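Local coordinates for adhesion and penetration protein autotransporter (PDB 3SYJ) that forms the passenger domain of a self-associating autotransporter adhesin and probable serine protease that promotes bacterial adherence, aggregation and invasion of host cells, at residues V766-T769 and D770-F774; F774-K777 and N778-F781. All coordinates share one frame; numbering follows the deposited sequence.

Overall arrangement
Both interactions are local and lie at successive corners of one coil of the β-helix, with their centres about 14 Å apart. Interaction 1 (V766-T769 with D770-F774) is the sharp reversal from strand 766-768 into strand 773-777; interaction 2 (F774-K777 with N778-F781) is the bend at the other end of strand 773-777, leading into strand 780-781. F774 belongs to both segment pairs. In each, buried apolar side chains pack inside and the corner itself reaches the surface. The polar chemistry differs: a backbone bond closes the turn in interaction 1, whereas a buried serine hydroxyl grips a carbonyl in interaction 2.

Interaction 1 of 2, residues V766-T769 and D770-F774; sequences VHLT and DSAQF
L768 and V766 on one arm of a tight reversal pack against A772 and F774 on the other. Followed outward, the L768 side chain begins with CB lying 4.0 Å from A772 CB, close to the turn. The first torsion (chi1 -42°) sets CG beside the backbone N of L768, and the CD2 branch then reaches across to the returning chain. There CD2 of L768 stands 3.4 Å from F774 N and 3.6 Å from A772 O, so this methyl lies against backbone as much as side chain. It also meets F774 CB at 3.7 Å, which carries the apolar contact one step further inward.

V766 continues the packing at the ring. Its CG2 lies over one face of F774, 4.0 Å from the ring centroid and 17° off the normal, a CH-π contact displaced toward the rim on the CZ side. CG1 of V766 covers the other end of the ring, 3.9 Å from F774 CG.

The reversal is a type II' β turn from T769 to A772, with D770 carrying the positive phi that this class requires. A772 N donates to T769 O at 3.1 Å; the N-H...O angle of 164° shows a nearly straight bond.

This is one corner of a coil in a parallel β-helix, consistent with the pertactin-like solenoid of such passenger domains. Past the turn, the two arms pair chiefly with neighbouring coils. Strand 766-768 lies between strands 747-749 and 785-787, and strand 773-777 between 754-758 and 792-796. D770 OD2 accepts a hydrogen bond from D751 N in the preceding coil, while L749 and I785 from the coils before and after extend the apolar packing around V766.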
loop_
_atom_site.group_PDB
_atom_site.type_symbol
_atom_site.label_atom_id
_atom_site.label_comp_id
_atom_site.label_asym_id
_atom_site.label_seq_id
_atom_site.Cartn_x
_atom_site.Cartn_y
_atom_site.Cartn_z
ATOM N N VAL A 766 7.938 10.273 -2.476
ATOM C CA VAL A 766 8.842 10.287 -3.613
ATOM C C VAL A 766 9.814 9.112 -3.539
ATOM O O VAL A 766 10.347 8.791 -2.477
ATOM C CB VAL A 766 9.638 11.600 -3.683
ATOM C CG1 VAL A 766 10.562 11.596 -4.891
ATOM C CG2 VAL A 766 8.689 12.794 -3.729
ATOM N N HIS A 767 10.042 8.477 -4.679
ATOM C CA HIS A 767 10.892 7.303 -4.740
ATOM C C HIS A 767 11.744 7.389 -6.008
ATOM O O HIS A 767 11.215 7.369 -7.121
ATOM C CB HIS A 767 10.009 6.049 -4.711
ATOM C CG HIS A 767 10.758 4.761 -4.871
ATOM N ND1 HIS A 767 12.095 4.627 -4.565
ATOM C CD2 HIS A 767 10.341 3.536 -5.276
ATOM C CE1 HIS A 767 12.476 3.382 -4.795
ATOM N NE2 HIS A 767 11.430 2.700 -5.226
ATOM N N LEU A 768 13.058 7.529 -5.834
ATOM C CA LEU A 768 13.983 7.626 -6.961
ATOM C C LEU A 768 14.877 6.402 -7.041
ATOM O O LEU A 768 15.191 5.789 -6.023
ATOM C CB LEU A 768 14.890 8.849 -6.836
ATOM C CG LEU A 768 14.364 10.197 -6.370
ATOM C CD1 LEU A 768 14.203 10.212 -4.859
ATOM C CD2 LEU A 768 15.321 11.284 -6.829
ATOM N N THR A 769 15.296 6.064 -8.258
ATOM C CA THR A 769 16.310 5.042 -8.480
ATOM C C THR A 769 17.180 5.492 -9.639
ATOM O O THR A 769 16.931 6.540 -10.232
ATOM C CB THR A 769 15.697 3.681 -8.831
ATOM O OG1 THR A 769 15.085 3.757 -10.122
ATOM C CG2 THR A 769 14.655 3.273 -7.800
ATOM N N ASP A 770 18.205 4.706 -9.952
ATOM C CA ASP A 770 19.074 5.001 -11.084
ATOM C C ASP A 770 19.714 6.383 -10.952
ATOM O O ASP A 770 20.385 6.661 -9.961
ATOM C CB ASP A 770 18.295 4.868 -12.397
ATOM C CG ASP A 770 17.428 3.615 -12.433
ATOM O OD1 ASP A 770 17.830 2.594 -11.834
ATOM O OD2 ASP A 770 16.342 3.644 -13.051
ATOM N N SER A 771 19.513 7.250 -11.939
ATOM C CA SER A 771 20.134 8.574 -11.914
ATOM C C SER A 771 19.111 9.694 -11.750
ATOM O O SER A 771 19.405 10.860 -12.026
ATOM C CB SER A 771 20.948 8.804 -13.189
ATOM O OG SER A 771 21.784 7.691 -13.449
ATOM N N ALA A 772 17.912 9.333 -11.299
ATOM C CA ALA A 772 16.814 10.287 -11.170
ATOM C C ALA A 772 17.137 11.402 -10.179
ATOM O O ALA A 772 17.963 11.231 -9.285
ATOM C CB ALA A 772 15.536 9.567 -10.768
ATOM N N GLN A 773 16.485 12.549 -10.346
ATOM C CA GLN A 773 16.677 13.670 -9.435
ATOM C C GLN A 773 15.352 14.265 -8.975
ATOM O O GLN A 773 14.421 14.429 -9.766
ATOM C CB GLN A 773 17.532 14.760 -10.082
ATOM C CG GLN A 773 18.972 14.349 -10.310
ATOM C CD GLN A 773 19.907 15.541 -10.454
ATOM O OE1 GLN A 773 20.982 15.433 -11.050
ATOM N NE2 GLN A 773 19.503 16.685 -9.907
ATOM N N PHE A 774 15.278 14.588 -7.688
ATOM C CA PHE A 774 14.111 15.256 -7.131
ATOM C C PHE A 774 14.509 16.569 -6.486
ATOM O O PHE A 774 15.401 16.613 -5.637
ATOM C CB PHE A 774 13.395 14.376 -6.107
ATOM C CG PHE A 774 12.237 15.061 -5.422
ATOM C CD1 PHE A 774 11.079 15.362 -6.124
ATOM C CD2 PHE A 774 12.307 15.400 -4.077
ATOM C CE1 PHE A 774 10.012 15.987 -5.496
ATOM C CE2 PHE A 774 11.246 16.024 -3.444
ATOM C CZ PHE A 774 10.097 16.318 -4.156
#

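Interaction 2 of 2, residues F774-K777 and N778-F781; sequences FSLK and NSHF
A corner of the parallel β-helix, where strand 773-777 bends into strand 780-781, is defined here by L776 and K777 meeting S779 and F781. N778 lies at the bend with both backbone angles positive, a left-handed conformation that lets the chain change direction at a single residue.

Inside the bend, L776 supplies both of its methyl branches. With CG opposite the backbone N (chi1 -178°), the side chain extends inward and divides: CD1 meets S779 CB at 3.6 Å, and CD2 meets F781 CB at 3.7 Å. These two contacts place the leucine fork on the inside of the corner, between S779 and F781. The L776 and F781 side chains cross at about a right angle. Around them, V757 and L795 from the adjacent coils flank L776, and the rings of W800 and F781 meet.

The polar part is buried with the serine. A760 N of the preceding coil donates to S779 OG, whose single hydrogen has two carbonyl acceptors within hydrogen-bonding reach, K777 O in the corner and V757 O in that preceding coil, which must share it or take it in turn. The hydroxyl thus ties two successive coils together. Within the corner, S779 OG lies 2.6 Å from K777 O, approaching at a C=O...O angle of 140° from above the carbonyl plane, 39° out of it.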
loop_
_atom_site.group_PDB
_atom_site.type_symbol
_atom_site.label_atom_id
_atom_site.label_comp_id
_atom_site.label_asym_id
_atom_site.label_seq_id
_atom_site.Cartn_x
_atom_site.Cartn_y
_atom_site.Cartn_z
ATOM N N PHE A 774 15.278 14.588 -7.688
ATOM C CA PHE A 774 14.111 15.256 -7.131
ATOM C C PHE A 774 14.509 16.569 -6.486
ATOM O O PHE A 774 15.401 16.613 -5.637
ATOM C CB PHE A 774 13.395 14.376 -6.107
ATOM C CG PHE A 774 12.237 15.061 -5.422
ATOM C CD1 PHE A 774 11.079 15.362 -6.124
ATOM C CD2 PHE A 774 12.307 15.400 -4.077
ATOM C CE1 PHE A 774 10.012 15.987 -5.496
ATOM C CE2 PHE A 774 11.246 16.024 -3.444
ATOM C CZ PHE A 774 10.097 16.318 -4.156
ATOM N N SER A 775 13.828 17.636 -6.885
ATOM C CA SER A 775 14.144 18.965 -6.410
ATOM C C SER A 775 12.953 19.591 -5.671
ATOM O O SER A 775 11.825 19.607 -6.169
ATOM C CB SER A 775 14.595 19.838 -7.580
ATOM O OG SER A 775 15.247 21.009 -7.124
ATOM N N LEU A 776 13.220 20.095 -4.473
ATOM C CA LEU A 776 12.201 20.710 -3.640
ATOM C C LEU A 776 12.607 22.146 -3.381
ATOM O O LEU A 776 13.568 22.399 -2.657
ATOM C CB LEU A 776 12.102 19.958 -2.319
ATOM C CG LEU A 776 11.049 20.406 -1.315
ATOM C CD1 LEU A 776 9.659 20.282 -1.916
ATOM C CD2 LEU A 776 11.169 19.561 -0.064
ATOM N N LYS A 777 11.892 23.089 -3.986
ATOM C CA LYS A 777 12.253 24.498 -3.872
ATOM C C LYS A 777 11.129 25.299 -3.249
ATOM O O LYS A 777 9.966 25.103 -3.586
ATOM C CB LYS A 777 12.573 25.086 -5.248
ATOM C CG LYS A 777 13.396 24.187 -6.141
ATOM C CD LYS A 777 13.691 24.853 -7.477
ATOM C CE LYS A 777 14.434 23.898 -8.408
ATOM N NZ LYS A 777 14.927 24.571 -9.643
ATOM N N ASN A 778 11.484 26.205 -2.345
ATOM C CA ASN A 778 10.527 27.157 -1.801
ATOM C C ASN A 778 9.240 26.486 -1.354
ATOM O O ASN A 778 8.156 27.044 -1.508
ATOM C CB ASN A 778 10.209 28.230 -2.841
ATOM C CG ASN A 778 11.457 28.855 -3.426
ATOM O OD1 ASN A 778 11.900 28.485 -4.514
ATOM N ND2 ASN A 778 12.043 29.793 -2.698
ATOM N N SER A 779 9.364 25.287 -0.799
ATOM C CA SER A 779 8.196 24.529 -0.382
ATOM C C SER A 779 8.405 23.907 0.982
ATOM O O SER A 779 9.531 23.785 1.460
ATOM C CB SER A 779 7.901 23.411 -1.383
ATOM O OG SER A 779 7.810 23.906 -2.707
ATOM N N HIS A 780 7.303 23.516 1.608
ATOM C CA HIS A 780 7.369 22.664 2.780
ATOM C C HIS A 780 6.798 21.301 2.415
ATOM O O HIS A 780 5.790 21.204 1.713
ATOM C CB HIS A 780 6.611 23.255 3.972
ATOM C CG HIS A 780 6.457 22.289 5.107
ATOM N ND1 HIS A 780 7.449 22.075 6.042
ATOM C CD2 HIS A 780 5.445 21.451 5.436
ATOM C CE1 HIS A 780 7.046 21.162 6.909
ATOM N NE2 HIS A 780 5.832 20.768 6.564
ATOM N N PHE A 781 7.458 20.253 2.895
ATOM C CA PHE A 781 7.087 18.886 2.576
ATOM C C PHE A 781 7.185 18.043 3.842
ATOM O O PHE A 781 8.122 18.206 4.631
ATOM C CB PHE A 781 8.022 18.350 1.500
ATOM C CG PHE A 781 7.736 16.940 1.085
ATOM C CD1 PHE A 781 6.573 16.626 0.399
ATOM C CD2 PHE A 781 8.649 15.932 1.354
ATOM C CE1 PHE A 781 6.318 15.331 0.002
ATOM C CE2 PHE A 781 8.401 14.632 0.963
ATOM C CZ PHE A 781 7.235 14.328 0.284
#